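Local atomic coordinates of FAD-dependent oxidoreductase (Actinomadura kijaniata, PDB entry 4KCF), a protein that belongs to the acyl-CoA dehydrogenase family and probably uses a flavin, bound as FMN in this complex, to N-oxygenate the amino group of a dTDP-linked sugar. Residues G177-G182 and F244-I249; T194-N199 and V216-P221. All coordinates share one frame; numbering follows the deposited sequence.

Interaction 1: G177-G182 and F244-I249; sequences GWLLSG and FDDCPI
W178 and I249 form an antiparallel hydrogen-bonded pair, the first of three such pairs that join 177-182 to 244-249 in the beta domain of this acyl-CoA dehydrogenase fold. I249 N donates to W178 O over 2.7 Å in a nearly straight bond (172° at the hydrogen), and W178 N returns one to I249 O. L180 and C247 repeat the exchange, with L180 N 2.8 Å from C247 O. G182 and F244 make the third pair, F244 N lying 2.8 Å from G182 O. Between the last two pairs the register slips by one residue in a beta bulge, where the chain turns a corner at D245 and D246. There D246 N gives S181 OG a weak bond, while D246 OD1 is held in a salt bridge by R171 of the adjoining strand 169-172. L179 CD2 packs on P248 CB on the face opposite L180. On the buried face, L180 CB rests 3.9 Å from I249 CG1. With CG anti to the backbone N (chi1 178°), L180 reaches F244, and its CD2 forms a CH-pi contact 4.1 Å from the ring centroid, offset toward the CD1 rim.

Interaction 2: T194-N199 and V216-P221; sequences THFVIN and VTRDTP
V216, F196 and R218 bury the most surface where the beta hairpin of strands 195-202 and 210-217 brings 194-199 against 216-221. V216 and F196 are an antiparallel hydrogen-bonded pair: F196 N meets V216 O at 2.8 Å, and V216 N answers to F196 O with an almost straight bond (171° at the hydrogen). The same V216 O lies at the edge of the F196 ring, 3.5 Å from CD2. V216 CG2, beside its own backbone N, meets I198 CG1 at 3.8 Å, the two side chains crossing at a slant on the buried face. The F196 ring also meets F223, their planes about 60° apart, and touches V187 of strand 178-187.

R218 begins the departure from the strand. Its N donates to T194 O at 3.0 Å, and its side chain runs extended from CG to NE. This carries NH2 near the edge of the F196 ring, 4.2 Å from CZ, with ring and guanidinium planes 57° apart; NH2 itself is hydrogen-bonded to the carbonyls of A190 and G193. On the other face of the hairpin, T217 CG2 makes an off-centre CH-pi contact with the H195 imidazole, the two side chains lying side by side, and H195 ND1 shares a 2.7 Å hydrogen bond with T194 OG1. A type I turn from T217 to T220 then leads the chain away. Apolar contact of V216 with I198 and the backbone bonds hold the strands together, while the carbonyls of A190 and G193 hold the charged end of R218 near the edge of the F196 ring.

In the fold
The residues of interaction 2 all fall between the two segments of interaction 1 in sequence, and both contacts belong to one mixed sheet, their centres 10 Å apart. Their buried side chains mesh: L180 CD2 lies 3.4 Å from V216 CG2, and F244 CZ is 3.5 Å from I198 CD1. Near the T217-T220 turn, C247 SG packs 3.4 Å from P221 O, and P248 O meets T220 CG2. Interaction 2 is nearer the active site. The I198 side chain is about 8 Å from FMN, against about 10 Å for that of F244. Interaction 1 touches the hairpin through I198 and V216, and V197, next to I198 in the strand, reaches the bound dTDP-sugar ligand.

Interaction 1: G177-G182 and F244-I249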
# COMPACT_ATOMS: atom_id res chain seq x y z
N GLY A 177 -22.20 22.06 2.16
CA GLY A 177 -21.30 20.97 2.56
C GLY A 177 -21.93 19.62 2.90
O GLY A 177 -23.05 19.33 2.47
N TRP A 178 -21.22 18.81 3.68
CA TRP A 178 -21.67 17.45 4.03
C TRP A 178 -21.41 17.05 5.47
O TRP A 178 -20.53 17.57 6.15
CB TRP A 178 -20.95 16.37 3.20
CG TRP A 178 -20.84 16.58 1.71
CD1 TRP A 178 -19.92 17.33 1.04
CD2 TRP A 178 -21.70 16.00 0.72
NE1 TRP A 178 -20.15 17.25 -0.32
CE2 TRP A 178 -21.22 16.43 -0.54
CE3 TRP A 178 -22.80 15.14 0.78
CZ2 TRP A 178 -21.82 16.03 -1.75
CZ3 TRP A 178 -23.41 14.75 -0.43
CH2 TRP A 178 -22.92 15.20 -1.67
N LEU A 179 -22.18 16.04 5.89
CA LEU A 179 -21.99 15.37 7.16
C LEU A 179 -21.65 13.89 6.94
O LEU A 179 -22.39 13.13 6.30
CB LEU A 179 -23.24 15.54 8.02
CG LEU A 179 -23.61 16.98 8.43
CD1 LEU A 179 -24.77 16.84 9.41
CD2 LEU A 179 -22.50 17.81 9.08
N LEU A 180 -20.49 13.50 7.47
CA LEU A 180 -19.93 12.17 7.24
C LEU A 180 -20.15 11.37 8.51
O LEU A 180 -19.61 11.75 9.55
CB LEU A 180 -18.42 12.27 6.96
CG LEU A 180 -17.57 11.00 6.72
CD1 LEU A 180 -18.04 10.13 5.56
CD2 LEU A 180 -16.14 11.42 6.50
N SER A 181 -20.92 10.29 8.43
CA SER A 181 -21.05 9.36 9.54
C SER A 181 -20.59 7.94 9.19
O SER A 181 -20.75 7.48 8.06
CB SER A 181 -22.50 9.28 10.01
OG SER A 181 -22.87 10.57 10.47
N GLY A 182 -20.09 7.23 10.19
CA GLY A 182 -19.59 5.88 9.95
C GLY A 182 -18.31 5.58 10.70
O GLY A 182 -18.02 6.20 11.73
N PHE A 244 -16.40 8.33 12.40
CA PHE A 244 -16.93 9.63 11.97
C PHE A 244 -18.31 9.77 12.55
O PHE A 244 -19.20 8.93 12.33
CB PHE A 244 -17.03 9.75 10.46
CG PHE A 244 -15.88 9.11 9.75
CD1 PHE A 244 -14.67 9.76 9.64
CD2 PHE A 244 -16.03 7.86 9.17
CE1 PHE A 244 -13.61 9.18 8.95
CE2 PHE A 244 -14.96 7.26 8.52
CZ PHE A 244 -13.76 7.93 8.40
N ASP A 245 -18.47 10.83 13.32
CA ASP A 245 -19.77 11.11 13.94
C ASP A 245 -20.23 12.53 13.57
O ASP A 245 -19.78 13.52 14.14
CB ASP A 245 -19.72 10.89 15.45
CG ASP A 245 -21.07 11.11 16.10
OD1 ASP A 245 -22.11 11.26 15.42
OD2 ASP A 245 -21.08 11.14 17.34
N ASP A 246 -21.14 12.59 12.60
CA ASP A 246 -21.63 13.86 12.09
C ASP A 246 -20.44 14.75 11.77
O ASP A 246 -20.48 15.92 12.11
CB ASP A 246 -22.54 14.53 13.13
CG ASP A 246 -23.83 13.74 13.35
OD1 ASP A 246 -24.45 13.48 12.30
OD2 ASP A 246 -24.20 13.42 14.52
N CYS A 247 -19.42 14.22 11.10
CA CYS A 247 -18.25 15.02 10.70
C CYS A 247 -18.56 16.02 9.59
O CYS A 247 -18.99 15.62 8.49
CB CYS A 247 -17.10 14.13 10.23
SG CYS A 247 -16.23 13.26 11.54
N PRO A 248 -18.32 17.33 9.85
CA PRO A 248 -18.59 18.28 8.78
C PRO A 248 -17.47 18.30 7.73
O PRO A 248 -16.29 18.56 8.01
CB PRO A 248 -18.72 19.62 9.52
CG PRO A 248 -17.82 19.47 10.68
CD PRO A 248 -17.98 18.02 11.11
N ILE A 249 -17.85 18.04 6.49
CA ILE A 249 -16.86 18.06 5.45
C ILE A 249 -17.35 19.06 4.42
O ILE A 249 -18.48 18.91 3.95
CB ILE A 249 -16.76 16.70 4.69
CG1 ILE A 249 -16.70 15.50 5.64
CG2 ILE A 249 -15.64 16.79 3.64
CD1 ILE A 249 -15.45 15.44 6.49

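Interaction 2: T194-N199 and V216-P221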
# COMPACT_ATOMS: atom_id res chain seq x y z
N THR A 194 -2.65 13.23 9.24
CA THR A 194 -3.23 14.56 9.41
C THR A 194 -4.43 14.62 8.48
O THR A 194 -5.31 15.45 8.67
CB THR A 194 -2.20 15.66 9.05
OG1 THR A 194 -1.84 15.50 7.68
CG2 THR A 194 -0.95 15.56 9.92
N HIS A 195 -4.44 13.76 7.47
CA HIS A 195 -5.45 13.76 6.41
C HIS A 195 -5.87 12.33 6.12
O HIS A 195 -5.01 11.41 6.08
CB HIS A 195 -4.83 14.31 5.14
CG HIS A 195 -4.65 15.80 5.14
ND1 HIS A 195 -3.67 16.43 5.86
CD2 HIS A 195 -5.36 16.79 4.52
CE1 HIS A 195 -3.75 17.74 5.66
NE2 HIS A 195 -4.78 17.98 4.87
N PHE A 196 -7.17 12.14 5.90
CA PHE A 196 -7.71 10.79 5.77
C PHE A 196 -8.61 10.77 4.55
O PHE A 196 -9.67 11.41 4.55
CB PHE A 196 -8.49 10.39 7.02
CG PHE A 196 -7.62 10.30 8.23
CD1 PHE A 196 -7.15 9.08 8.68
CD2 PHE A 196 -7.23 11.44 8.92
CE1 PHE A 196 -6.31 9.01 9.79
CE2 PHE A 196 -6.39 11.38 10.03
CZ PHE A 196 -5.94 10.16 10.47
N VAL A 197 -8.18 10.08 3.51
CA VAL A 197 -9.05 9.94 2.33
C VAL A 197 -9.98 8.74 2.51
O VAL A 197 -9.52 7.58 2.53
CB VAL A 197 -8.24 9.77 1.04
CG1 VAL A 197 -9.18 9.51 -0.14
CG2 VAL A 197 -7.29 10.97 0.84
N ILE A 198 -11.28 9.04 2.55
CA ILE A 198 -12.26 8.10 3.04
C ILE A 198 -13.16 7.66 1.90
O ILE A 198 -13.59 8.54 1.17
CB ILE A 198 -13.07 8.76 4.18
CG1 ILE A 198 -12.17 9.08 5.40
CG2 ILE A 198 -14.21 7.88 4.64
CD1 ILE A 198 -11.31 7.95 5.90
N ASN A 199 -13.38 6.36 1.68
CA ASN A 199 -14.39 5.85 0.74
C ASN A 199 -15.78 5.88 1.38
O ASN A 199 -16.01 5.19 2.36
CB ASN A 199 -14.07 4.43 0.23
CG ASN A 199 -15.28 3.65 -0.31
OD1 ASN A 199 -15.53 2.50 0.09
ND2 ASN A 199 -16.00 4.23 -1.26
N VAL A 216 -10.91 13.98 5.21
CA VAL A 216 -11.14 14.39 6.58
C VAL A 216 -9.80 14.79 7.22
O VAL A 216 -8.81 14.05 7.15
CB VAL A 216 -11.76 13.17 7.34
CG1 VAL A 216 -12.19 13.55 8.74
CG2 VAL A 216 -12.94 12.61 6.58
N THR A 217 -9.74 15.95 7.87
CA THR A 217 -8.50 16.34 8.57
C THR A 217 -8.58 15.90 10.03
O THR A 217 -9.67 15.65 10.54
CB THR A 217 -8.26 17.84 8.48
OG1 THR A 217 -9.44 18.47 9.01
CG2 THR A 217 -8.07 18.29 7.02
N ARG A 218 -7.44 15.79 10.69
CA ARG A 218 -7.41 15.11 11.98
C ARG A 218 -8.24 15.90 12.99
O ARG A 218 -8.81 15.31 13.90
CB ARG A 218 -5.97 14.90 12.46
CG ARG A 218 -5.84 13.97 13.66
CD ARG A 218 -4.42 13.88 14.24
NE ARG A 218 -4.52 12.79 15.22
CZ ARG A 218 -4.21 11.52 14.99
NH1 ARG A 218 -4.38 10.61 15.95
NH2 ARG A 218 -3.70 11.13 13.83
N ASP A 219 -8.32 17.22 12.84
CA ASP A 219 -9.09 18.04 13.78
C ASP A 219 -10.56 18.23 13.41
O ASP A 219 -11.22 19.07 14.03
CB ASP A 219 -8.44 19.42 13.90
CG ASP A 219 -8.37 20.13 12.56
OD1 ASP A 219 -7.30 20.74 12.30
OD2 ASP A 219 -9.33 20.09 11.74
N THR A 220 -11.11 17.54 12.40
CA THR A 220 -12.54 17.67 12.11
C THR A 220 -13.28 17.18 13.35
O THR A 220 -12.80 16.24 13.98
CB THR A 220 -12.95 16.87 10.85
OG1 THR A 220 -12.16 17.30 9.73
CG2 THR A 220 -14.43 16.98 10.52
N PRO A 221 -14.41 17.81 13.73
CA PRO A 221 -15.10 17.40 14.95
C PRO A 221 -15.90 16.12 14.73
O PRO A 221 -16.36 15.90 13.60
CB PRO A 221 -16.00 18.62 15.29
CG PRO A 221 -15.55 19.73 14.39
CD PRO A 221 -14.97 19.06 13.18